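Local coordinates for Slr1438 protein (Synechocystis sp., PDB 3K25), which is of uncertain function but belongs to the aldose 1-epimerase family and may bind carbohydrates and isomerise sugars, at residues 70-80 / 256-264; 148-159 / 269-279. All coordinates share one frame; numbering follows the deposited sequence.

Interaction 1: 70-80 / 256-264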
loop_
_atom_site.group_PDB
_atom_site.type_symbol
_atom_site.label_atom_id
_atom_site.label_comp_id
_atom_site.label_asym_id
_atom_site.label_seq_id
_atom_site.Cartn_x
_atom_site.Cartn_y
_atom_site.Cartn_z
ATOM N N ILE A 70 -0.964 -2.093 11.336
ATOM C CA ILE A 70 -0.566 -0.714 11.639
ATOM C C ILE A 70 0.178 -0.123 10.453
ATOM O O ILE A 70 0.690 -0.852 9.591
ATOM C CB ILE A 70 0.394 -0.560 12.874
ATOM C CG1 ILE A 70 1.762 -1.186 12.560
ATOM C CG2 ILE A 70 -0.245 -1.150 14.126
ATOM C CD1 ILE A 70 2.835 -0.954 13.628
ATOM N N CYS A 71 0.223 1.205 10.412
ATOM C CA CYS A 71 0.946 1.918 9.379
ATOM C C CYS A 71 2.065 2.647 10.133
ATOM O O CYS A 71 1.823 3.308 11.149
ATOM C CB CYS A 71 0.019 2.900 8.657
ATOM S SG CYS A 71 -1.430 2.123 7.865
ATOM N N GLY A 72 3.294 2.505 9.647
ATOM C CA GLY A 72 4.415 3.135 10.314
ATOM C C GLY A 72 4.870 2.251 11.463
ATOM O O GLY A 72 4.565 1.050 11.505
ATOM N N ASN A 73 5.585 2.827 12.421
ATOM C CA ASN A 73 6.064 2.024 13.535
ATOM C C ASN A 73 5.431 2.473 14.841
ATOM O O ASN A 73 4.660 3.431 14.873
ATOM C CB ASN A 73 7.577 2.151 13.630
ATOM C CG ASN A 73 8.002 3.580 13.809
ATOM O OD1 ASN A 73 7.780 4.164 14.862
ATOM N ND2 ASN A 73 8.584 4.169 12.765
ATOM N N LEU A 74 5.758 1.761 15.913
ATOM C CA LEU A 74 5.246 2.089 17.232
ATOM C C LEU A 74 6.424 2.391 18.154
ATOM O O LEU A 74 7.515 1.849 17.980
ATOM C CB LEU A 74 4.435 0.920 17.815
ATOM C CG LEU A 74 3.224 0.388 17.028
ATOM C CD1 LEU A 74 2.595 -0.792 17.783
ATOM C CD2 LEU A 74 2.206 1.497 16.823
ATOM N N PRO A 75 6.218 3.280 19.137
ATOM C CA PRO A 75 7.303 3.608 20.063
ATOM C C PRO A 75 7.692 2.319 20.780
ATOM O O PRO A 75 6.833 1.614 21.316
ATOM C CB PRO A 75 6.654 4.612 21.016
ATOM C CG PRO A 75 5.590 5.246 20.179
ATOM C CD PRO A 75 5.012 4.068 19.439
ATOM N N GLN A 76 8.980 2.008 20.782
ATOM C CA GLN A 76 9.465 0.795 21.436
ATOM C C GLN A 76 8.977 -0.419 20.649
ATOM O O GLN A 76 9.143 -1.561 21.088
ATOM C CB GLN A 76 8.931 0.676 22.879
ATOM C CG GLN A 76 8.864 1.957 23.710
ATOM C CD GLN A 76 10.211 2.613 23.899
ATOM O OE1 GLN A 76 10.683 3.346 23.031
ATOM N NE2 GLN A 76 10.844 2.346 25.036
ATOM N N ASP A 77 8.363 -0.167 19.495
ATOM C CA ASP A 77 7.835 -1.242 18.668
ATOM C C ASP A 77 6.808 -2.088 19.419
ATOM O O ASP A 77 6.708 -3.298 19.202
ATOM C CB ASP A 77 8.973 -2.132 18.156
ATOM C CG ASP A 77 9.577 -1.622 16.857
ATOM O OD1 ASP A 77 9.517 -0.397 16.605
ATOM O OD2 ASP A 77 10.122 -2.442 16.086
ATOM N N GLN A 78 6.047 -1.458 20.309
ATOM C CA GLN A 78 5.031 -2.195 21.036
ATOM C C GLN A 78 3.814 -1.378 21.447
ATOM O O GLN A 78 3.803 -0.146 21.365
ATOM C CB GLN A 78 5.625 -2.844 22.280
ATOM C CG GLN A 78 5.858 -1.892 23.422
ATOM C CD GLN A 78 6.418 -2.598 24.630
ATOM O OE1 GLN A 78 7.441 -3.276 24.544
ATOM N NE2 GLN A 78 5.752 -2.444 25.768
ATOM N N PHE A 79 2.782 -2.105 21.871
ATOM C CA PHE A 79 1.532 -1.528 22.342
ATOM C C PHE A 79 0.948 -2.498 23.350
ATOM O O PHE A 79 1.082 -3.715 23.215
ATOM C CB PHE A 79 0.530 -1.319 21.198
ATOM C CG PHE A 79 -0.074 -2.589 20.674
ATOM C CD1 PHE A 79 0.673 -3.454 19.876
ATOM C CD2 PHE A 79 -1.393 -2.916 20.970
ATOM C CE1 PHE A 79 0.117 -4.622 19.376
ATOM C CE2 PHE A 79 -1.966 -4.089 20.474
ATOM C CZ PHE A 79 -1.207 -4.946 19.673
ATOM N N ASN A 80 0.314 -1.949 24.373
ATOM C CA ASN A 80 -0.288 -2.772 25.405
ATOM C C ASN A 80 -1.754 -2.956 25.098
ATOM O O ASN A 80 -2.401 -2.057 24.570
ATOM C CB ASN A 80 -0.137 -2.103 26.775
ATOM C CG ASN A 80 1.281 -2.183 27.314
ATOM O OD1 ASN A 80 2.230 -2.455 26.570
ATOM N ND2 ASN A 80 1.436 -1.934 28.612
ATOM N N TRP A 256 -3.771 5.878 4.051
ATOM C CA TRP A 256 -3.682 5.185 5.345
ATOM C C TRP A 256 -4.972 5.396 6.113
ATOM O O TRP A 256 -5.525 6.502 6.105
ATOM C CB TRP A 256 -2.549 5.762 6.195
ATOM C CG TRP A 256 -1.169 5.421 5.749
ATOM C CD1 TRP A 256 -0.786 4.921 4.531
ATOM C CD2 TRP A 256 0.031 5.604 6.504
ATOM N NE1 TRP A 256 0.580 4.784 4.488
ATOM C CE2 TRP A 256 1.106 5.197 5.685
ATOM C CE3 TRP A 256 0.304 6.074 7.796
ATOM C CZ2 TRP A 256 2.431 5.245 6.115
ATOM C CZ3 TRP A 256 1.623 6.121 8.222
ATOM C CH2 TRP A 256 2.669 5.710 7.384
ATOM N N SER A 257 -5.453 4.366 6.797
ATOM C CA SER A 257 -6.694 4.533 7.547
ATOM C C SER A 257 -6.402 5.422 8.754
ATOM O O SER A 257 -7.282 6.128 9.273
ATOM C CB SER A 257 -7.264 3.170 7.989
ATOM O OG SER A 257 -6.385 2.486 8.865
ATOM N N GLY A 258 -5.142 5.394 9.174
ATOM C CA GLY A 258 -4.707 6.192 10.306
ATOM C C GLY A 258 -3.215 6.453 10.248
ATOM O O GLY A 258 -2.496 5.777 9.505
ATOM N N PRO A 259 -2.715 7.430 11.020
ATOM C CA PRO A 259 -1.288 7.777 11.052
ATOM C C PRO A 259 -0.436 6.843 11.914
ATOM O O PRO A 259 -0.925 5.860 12.470
ATOM C CB PRO A 259 -1.305 9.199 11.600
ATOM C CG PRO A 259 -2.436 9.143 12.579
ATOM C CD PRO A 259 -3.507 8.396 11.808
ATOM N N ARG A 260 0.848 7.159 12.023
ATOM C CA ARG A 260 1.742 6.352 12.832
ATOM C C ARG A 260 1.304 6.386 14.291
ATOM O O ARG A 260 0.830 7.411 14.786
ATOM C CB ARG A 260 3.182 6.861 12.714
ATOM C CG ARG A 260 4.141 6.173 13.673
ATOM C CD ARG A 260 5.601 6.525 13.412
ATOM N NE ARG A 260 5.920 7.915 13.732
ATOM C CZ ARG A 260 7.145 8.434 13.665
ATOM N NH1 ARG A 260 8.168 7.673 13.290
ATOM N NH2 ARG A 260 7.349 9.711 13.971
ATOM N N ASN A 261 1.465 5.249 14.962
ATOM C CA ASN A 261 1.126 5.069 16.372
ATOM C C ASN A 261 -0.359 5.225 16.704
ATOM O O ASN A 261 -0.733 5.552 17.830
ATOM C CB ASN A 261 1.945 6.021 17.235
ATOM C CG ASN A 261 2.033 5.561 18.674
ATOM O OD1 ASN A 261 1.914 6.364 19.593
ATOM N ND2 ASN A 261 2.247 4.260 18.879
ATOM N N ALA A 262 -1.204 4.975 15.717
ATOM C CA ALA A 262 -2.647 5.070 15.895
ATOM C C ALA A 262 -3.170 3.982 16.856
ATOM O O ALA A 262 -4.128 4.203 17.602
ATOM C CB ALA A 262 -3.333 4.956 14.526
ATOM N N LEU A 263 -2.537 2.810 16.828
ATOM C CA LEU A 263 -2.925 1.694 17.691
ATOM C C LEU A 263 -2.736 2.056 19.167
ATOM O O LEU A 263 -3.330 1.431 20.044
ATOM C CB LEU A 263 -2.087 0.456 17.352
ATOM C CG LEU A 263 -2.512 -0.895 17.940
ATOM C CD1 LEU A 263 -3.882 -1.260 17.413
ATOM C CD2 LEU A 263 -1.509 -1.972 17.568
ATOM N N ASN A 264 -1.903 3.064 19.428
ATOM C CA ASN A 264 -1.631 3.518 20.793
ATOM C C ASN A 264 -2.313 4.829 21.165
ATOM O O ASN A 264 -2.766 4.996 22.306
ATOM C CB ASN A 264 -0.127 3.694 21.016
ATOM C CG ASN A 264 0.580 2.392 21.276
ATOM O OD1 ASN A 264 0.185 1.617 22.152
ATOM N ND2 ASN A 264 1.643 2.144 20.524
HETATM O O HOH W 1 1.952 2.449 13.948
#
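G72 and R260 bring their CA atoms to 4.9 Å, yet the loops 70-80 and 256-264 run past each other without a direct backbone hydrogen bond; a water molecule joins them instead. It donates to C71 O and to N73 O and accepts from N261 N at 3.0 Å, while R260 CA lends a C-H to C71 O. Close passage suits glycine at 72, whose backbone angles would drive a side chain against the preceding carbonyl and toward R260 CB.

At one end C71 lies over a face of the W256 indole: CB sits 3.5 Å from the centroid of the six-membered ring, and SG hangs over the five-membered ring in a sulfur-aromatic contact. The indole N-H is used elsewhere, on E254. At the other end L263 holds CG anti to its backbone N (chi1 -168°), sending CD2 almost straight down on the middle of the F79 ring, 3.3 Å from its centroid and 4° off the normal. L263 CD2 also meets I70 CG2 at 3.8 Å, so one leucine branch serves both F79 and I70. Beside them N264 ND2 donates to Q78 O over 3.3 Å, with an N-H...O angle of 160° and the acceptor near the amide plane. On the outer side, the R260 chain runs alongside N73.

The principle illustrated is loop-to-loop packing in a β-sandwich of the galactose mutarotase type: a type II turn, P259 to A262, leads into the short helix 262-265, which presses its leucine onto the hairpin of strands 78-81 and 84-87.

Interaction 2: 148-159 / 269-279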
loop_
_atom_site.group_PDB
_atom_site.type_symbol
_atom_site.label_atom_id
_atom_site.label_comp_id
_atom_site.label_asym_id
_atom_site.label_seq_id
_atom_site.Cartn_x
_atom_site.Cartn_y
_atom_site.Cartn_z
ATOM N N ARG A 148 -12.011 -6.468 2.771
ATOM C CA ARG A 148 -13.002 -6.842 3.763
ATOM C C ARG A 148 -12.114 -7.212 4.947
ATOM O O ARG A 148 -11.305 -8.134 4.866
ATOM C CB ARG A 148 -13.848 -8.047 3.339
ATOM C CG ARG A 148 -14.968 -8.353 4.340
ATOM C CD ARG A 148 -15.849 -9.533 3.928
ATOM N NE ARG A 148 -15.066 -10.747 3.693
ATOM C CZ ARG A 148 -15.576 -11.959 3.492
ATOM N NH1 ARG A 148 -16.890 -12.141 3.500
ATOM N NH2 ARG A 148 -14.772 -12.993 3.273
ATOM N N ILE A 149 -12.220 -6.445 6.021
ATOM C CA ILE A 149 -11.432 -6.702 7.214
ATOM C C ILE A 149 -12.394 -7.393 8.172
ATOM O O ILE A 149 -13.394 -6.812 8.601
ATOM C CB ILE A 149 -10.899 -5.381 7.840
ATOM C CG1 ILE A 149 -10.099 -4.590 6.798
ATOM C CG2 ILE A 149 -9.979 -5.681 9.015
ATOM C CD1 ILE A 149 -10.932 -3.945 5.717
ATOM N N ALA A 150 -12.110 -8.647 8.495
ATOM C CA ALA A 150 -13.000 -9.367 9.384
ATOM C C ALA A 150 -12.379 -9.719 10.718
ATOM O O ALA A 150 -11.175 -9.951 10.834
ATOM C CB ALA A 150 -13.523 -10.640 8.699
ATOM N N ASN A 151 -13.228 -9.730 11.733
ATOM C CA ASN A 151 -12.815 -10.110 13.066
ATOM C C ASN A 151 -13.596 -11.393 13.375
ATOM O O ASN A 151 -14.805 -11.364 13.588
ATOM C CB ASN A 151 -13.146 -9.009 14.065
ATOM C CG ASN A 151 -12.884 -9.431 15.477
ATOM O OD1 ASN A 151 -12.185 -10.423 15.715
ATOM N ND2 ASN A 151 -13.430 -8.686 16.434
ATOM N N LEU A 152 -12.895 -12.519 13.362
ATOM C CA LEU A 152 -13.524 -13.808 13.611
ATOM C C LEU A 152 -13.293 -14.251 15.047
ATOM O O LEU A 152 -13.346 -15.440 15.368
ATOM C CB LEU A 152 -12.978 -14.849 12.624
ATOM C CG LEU A 152 -13.170 -14.476 11.141
ATOM C CD1 LEU A 152 -12.737 -15.628 10.234
ATOM C CD2 LEU A 152 -14.618 -14.146 10.895
ATOM N N GLY A 153 -13.051 -13.264 15.903
ATOM C CA GLY A 153 -12.821 -13.512 17.315
ATOM C C GLY A 153 -13.950 -12.986 18.190
ATOM O O GLY A 153 -14.942 -12.463 17.681
ATOM N N ASP A 154 -13.786 -13.091 19.506
ATOM C CA ASP A 154 -14.819 -12.664 20.446
ATOM C C ASP A 154 -14.731 -11.245 21.026
ATOM O O ASP A 154 -15.545 -10.872 21.862
ATOM C CB ASP A 154 -14.913 -13.683 21.589
ATOM C CG ASP A 154 -13.652 -13.737 22.431
ATOM O OD1 ASP A 154 -12.542 -13.671 21.859
ATOM O OD2 ASP A 154 -13.772 -13.856 23.668
ATOM N N GLN A 155 -13.765 -10.443 20.608
ATOM C CA GLN A 155 -13.709 -9.089 21.136
ATOM C C GLN A 155 -13.285 -8.084 20.083
ATOM O O GLN A 155 -12.626 -8.440 19.109
ATOM C CB GLN A 155 -12.782 -9.018 22.349
ATOM C CG GLN A 155 -11.405 -9.592 22.135
ATOM C CD GLN A 155 -10.496 -9.319 23.318
ATOM O OE1 GLN A 155 -10.870 -9.560 24.468
ATOM N NE2 GLN A 155 -9.293 -8.817 23.045
ATOM N N ARG A 156 -13.686 -6.829 20.276
ATOM C CA ARG A 156 -13.360 -5.748 19.347
ATOM C C ARG A 156 -11.912 -5.814 18.880
ATOM O O ARG A 156 -11.006 -6.155 19.648
ATOM C CB ARG A 156 -13.588 -4.392 20.001
ATOM C CG ARG A 156 -14.906 -4.253 20.696
ATOM C CD ARG A 156 -15.080 -2.836 21.158
ATOM N NE ARG A 156 -15.288 -1.929 20.034
ATOM C CZ ARG A 156 -14.593 -0.814 19.835
ATOM N NH1 ARG A 156 -13.632 -0.466 20.679
ATOM N NH2 ARG A 156 -14.879 -0.028 18.805
HETATM N N MSE A 157 -11.696 -5.469 17.616
HETATM C CA MSE A 157 -10.362 -5.510 17.045
HETATM C C MSE A 157 -9.943 -4.143 16.533
HETATM O O MSE A 157 -10.542 -3.600 15.606
HETATM C CB MSE A 157 -10.323 -6.526 15.906
HETATM C CG MSE A 157 -8.982 -6.644 15.215
HETATM SE SE MSE A 157 -9.061 -7.863 13.707
HETATM C CE MSE A 157 -9.983 -6.692 12.457
ATOM N N PRO A 158 -8.921 -3.550 17.154
ATOM C CA PRO A 158 -8.493 -2.241 16.677
ATOM C C PRO A 158 -7.516 -2.524 15.550
ATOM O O PRO A 158 -6.882 -3.577 15.543
ATOM C CB PRO A 158 -7.822 -1.644 17.906
ATOM C CG PRO A 158 -7.156 -2.827 18.510
ATOM C CD PRO A 158 -8.201 -3.925 18.386
ATOM N N PHE A 159 -7.402 -1.619 14.590
ATOM C CA PHE A 159 -6.467 -1.845 13.495
ATOM C C PHE A 159 -6.265 -0.629 12.602
ATOM O O PHE A 159 -6.990 0.360 12.672
ATOM C CB PHE A 159 -6.933 -3.010 12.613
ATOM C CG PHE A 159 -7.968 -2.616 11.604
ATOM C CD1 PHE A 159 -9.315 -2.520 11.965
ATOM C CD2 PHE A 159 -7.588 -2.260 10.300
ATOM C CE1 PHE A 159 -10.275 -2.072 11.043
ATOM C CE2 PHE A 159 -8.536 -1.808 9.369
ATOM C CZ PHE A 159 -9.884 -1.712 9.740
ATOM N N LEU A 269 -8.020 5.659 14.581
ATOM C CA LEU A 269 -7.930 4.217 14.741
ATOM C C LEU A 269 -9.264 3.608 14.298
ATOM O O LEU A 269 -10.291 4.277 14.339
ATOM C CB LEU A 269 -7.633 3.866 16.202
ATOM C CG LEU A 269 -7.475 2.378 16.518
ATOM C CD1 LEU A 269 -6.359 1.797 15.665
ATOM C CD2 LEU A 269 -7.181 2.175 17.998
ATOM N N ALA A 270 -9.250 2.353 13.862
ATOM C CA ALA A 270 -10.472 1.693 13.410
ATOM C C ALA A 270 -10.727 0.383 14.152
ATOM O O ALA A 270 -9.795 -0.262 14.651
ATOM C CB ALA A 270 -10.401 1.435 11.898
ATOM N N TRP A 271 -11.995 -0.015 14.209
ATOM C CA TRP A 271 -12.373 -1.232 14.905
ATOM C C TRP A 271 -13.319 -2.109 14.102
ATOM O O TRP A 271 -14.010 -1.636 13.193
ATOM C CB TRP A 271 -13.042 -0.903 16.243
ATOM C CG TRP A 271 -12.194 -0.126 17.228
ATOM C CD1 TRP A 271 -11.961 1.221 17.232
ATOM C CD2 TRP A 271 -11.456 -0.662 18.338
ATOM N NE1 TRP A 271 -11.125 1.554 18.270
ATOM C CE2 TRP A 271 -10.800 0.418 18.965
ATOM C CE3 TRP A 271 -11.289 -1.951 18.862
ATOM C CZ2 TRP A 271 -9.987 0.250 20.085
ATOM C CZ3 TRP A 271 -10.482 -2.118 19.975
ATOM C CH2 TRP A 271 -9.840 -1.023 20.574
ATOM N N VAL A 272 -13.331 -3.395 14.450
ATOM C CA VAL A 272 -14.202 -4.388 13.832
ATOM C C VAL A 272 -14.813 -5.193 14.980
ATOM O O VAL A 272 -14.103 -5.882 15.719
ATOM C CB VAL A 272 -13.435 -5.376 12.907
ATOM C CG1 VAL A 272 -14.417 -6.391 12.322
ATOM C CG2 VAL A 272 -12.722 -4.626 11.778
ATOM N N GLU A 273 -16.127 -5.096 15.137
ATOM C CA GLU A 273 -16.802 -5.811 16.200
ATOM C C GLU A 273 -16.642 -7.314 16.031
ATOM O O GLU A 273 -16.426 -7.810 14.922
ATOM C CB GLU A 273 -18.279 -5.444 16.213
ATOM C CG GLU A 273 -18.537 -3.949 16.251
ATOM C CD GLU A 273 -17.700 -3.228 17.291
ATOM O OE1 GLU A 273 -17.567 -3.752 18.421
ATOM O OE2 GLU A 273 -17.185 -2.130 16.976
ATOM N N PRO A 274 -16.754 -8.064 17.138
ATOM C CA PRO A 274 -16.625 -9.527 17.157
ATOM C C PRO A 274 -17.492 -10.201 16.107
ATOM O O PRO A 274 -18.620 -9.779 15.868
ATOM C CB PRO A 274 -17.081 -9.900 18.562
ATOM C CG PRO A 274 -16.752 -8.685 19.369
ATOM C CD PRO A 274 -17.151 -7.555 18.464
ATOM N N TYR A 275 -16.960 -11.256 15.493
ATOM C CA TYR A 275 -17.689 -12.020 14.484
ATOM C C TYR A 275 -18.367 -11.096 13.478
ATOM O O TYR A 275 -19.515 -11.307 13.087
ATOM C CB TYR A 275 -18.722 -12.918 15.176
ATOM C CG TYR A 275 -18.096 -13.840 16.197
ATOM C CD1 TYR A 275 -17.355 -14.946 15.794
ATOM C CD2 TYR A 275 -18.190 -13.574 17.563
ATOM C CE1 TYR A 275 -16.717 -15.764 16.722
ATOM C CE2 TYR A 275 -17.555 -14.391 18.502
ATOM C CZ TYR A 275 -16.819 -15.485 18.071
ATOM O OH TYR A 275 -16.174 -16.300 18.974
ATOM N N SER A 276 -17.633 -10.066 13.069
ATOM C CA SER A 276 -18.125 -9.091 12.106
ATOM C C SER A 276 -16.991 -8.754 11.153
ATOM O O SER A 276 -15.895 -9.311 11.254
ATOM C CB SER A 276 -18.564 -7.810 12.820
ATOM O OG SER A 276 -19.490 -8.083 13.851
ATOM N N SER A 277 -17.263 -7.837 10.233
ATOM C CA SER A 277 -16.257 -7.387 9.276
ATOM C C SER A 277 -16.685 -6.053 8.669
ATOM O O SER A 277 -17.850 -5.682 8.739
ATOM C CB SER A 277 -16.090 -8.407 8.144
ATOM O OG SER A 277 -17.152 -8.289 7.202
ATOM N N ARG A 278 -15.738 -5.321 8.102
ATOM C CA ARG A 278 -16.071 -4.078 7.429
ATOM C C ARG A 278 -15.316 -4.080 6.112
ATOM O O ARG A 278 -14.307 -4.773 5.960
ATOM C CB ARG A 278 -15.725 -2.854 8.284
ATOM C CG ARG A 278 -14.300 -2.759 8.760
ATOM C CD ARG A 278 -14.167 -1.624 9.786
ATOM N NE ARG A 278 -14.289 -0.297 9.181
ATOM C CZ ARG A 278 -14.209 0.851 9.855
ATOM N NH1 ARG A 278 -14.016 0.859 11.175
ATOM N NH2 ARG A 278 -14.279 2.002 9.201
ATOM N N SER A 279 -15.831 -3.345 5.139
ATOM C CA SER A 279 -15.187 -3.302 3.837
ATOM C C SER A 279 -14.732 -1.902 3.463
ATOM O O SER A 279 -15.168 -0.904 4.037
ATOM C CB SER A 279 -16.117 -3.874 2.753
ATOM O OG SER A 279 -17.284 -3.093 2.590
#
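I149 and R278, like F159 and A270, are hydrogen-bonded antiparallel pairs in two separate sets of strands, and the turns between them make each segment a β-arch: 148-159 and 269-279 both pass from one sheet of the β-sandwich to the other. The tight part lies inside the arches. V272 CG2 meets the selenomethionine CE of M157 at 3.5 Å and F159 CE1 at 3.6 Å, while I149 CG2 sits over the middle of the F159 ring.

Where the arches bend, the buried N151 amide ties the two bends together. N151 ND2 donates to V272 O over 3.0 Å and to Q155 O within its own arch; a first torsion near trans (chi1 173°) carries the amide there, and OD1 takes the N-H of G153 in an Asx turn. V272 O is thereby gripped twice, since M157 N reaches it from the other face of the carbonyl plane. Y275 and S276 together face N151 as a G1 bulge.

The solvent side is looser. There the W271 indole is sandwiched: P158 CB rests 3.3 Å from the centroid of its six-membered ring, and on the opposite face the R156 guanidinium lies nearly flat, planes 23° apart, in a cation-pi stack. E273 OE1 approaches the edge of that guanidinium in a salt bridge whose hydrogen bond from R156 NE, at 3.3 Å, is weak. With an alanine in place of W271, P158 and R156 would lose the surface between them, and the guanidinium would probably be left to turn on its weak link to E273. Further out, the Y275 ring covers G153 O, which also accepts from Y275 N. Back at the inner side, R278 NH1 donates to W271 O over 3.2 Å, the acceptor lying in the guanidinium plane.

From the N terminus the chain passes 70-80, then 148-159, then 256-264 and finally 269-279, so the two contacts cross rather than nest. Interaction 1 closes a loop of 175 residues and brings the hairpin begun by strand 78-81 against the helix 262-265. Interaction 2 opens inside that loop and closes 109 residues later, beyond it, pairing 142-151 with 276-287 in one large sheet and 157-168 with 270-272 in the other, while the turns inside each segment carry the chain between the sheets. Their centres are about 17 Å apart, but the contacts meet: L263 CD1 packs on P158 CG, and A262 O lies near L269 CD2, where the chain passes from helix 262-265 toward strand 270-272.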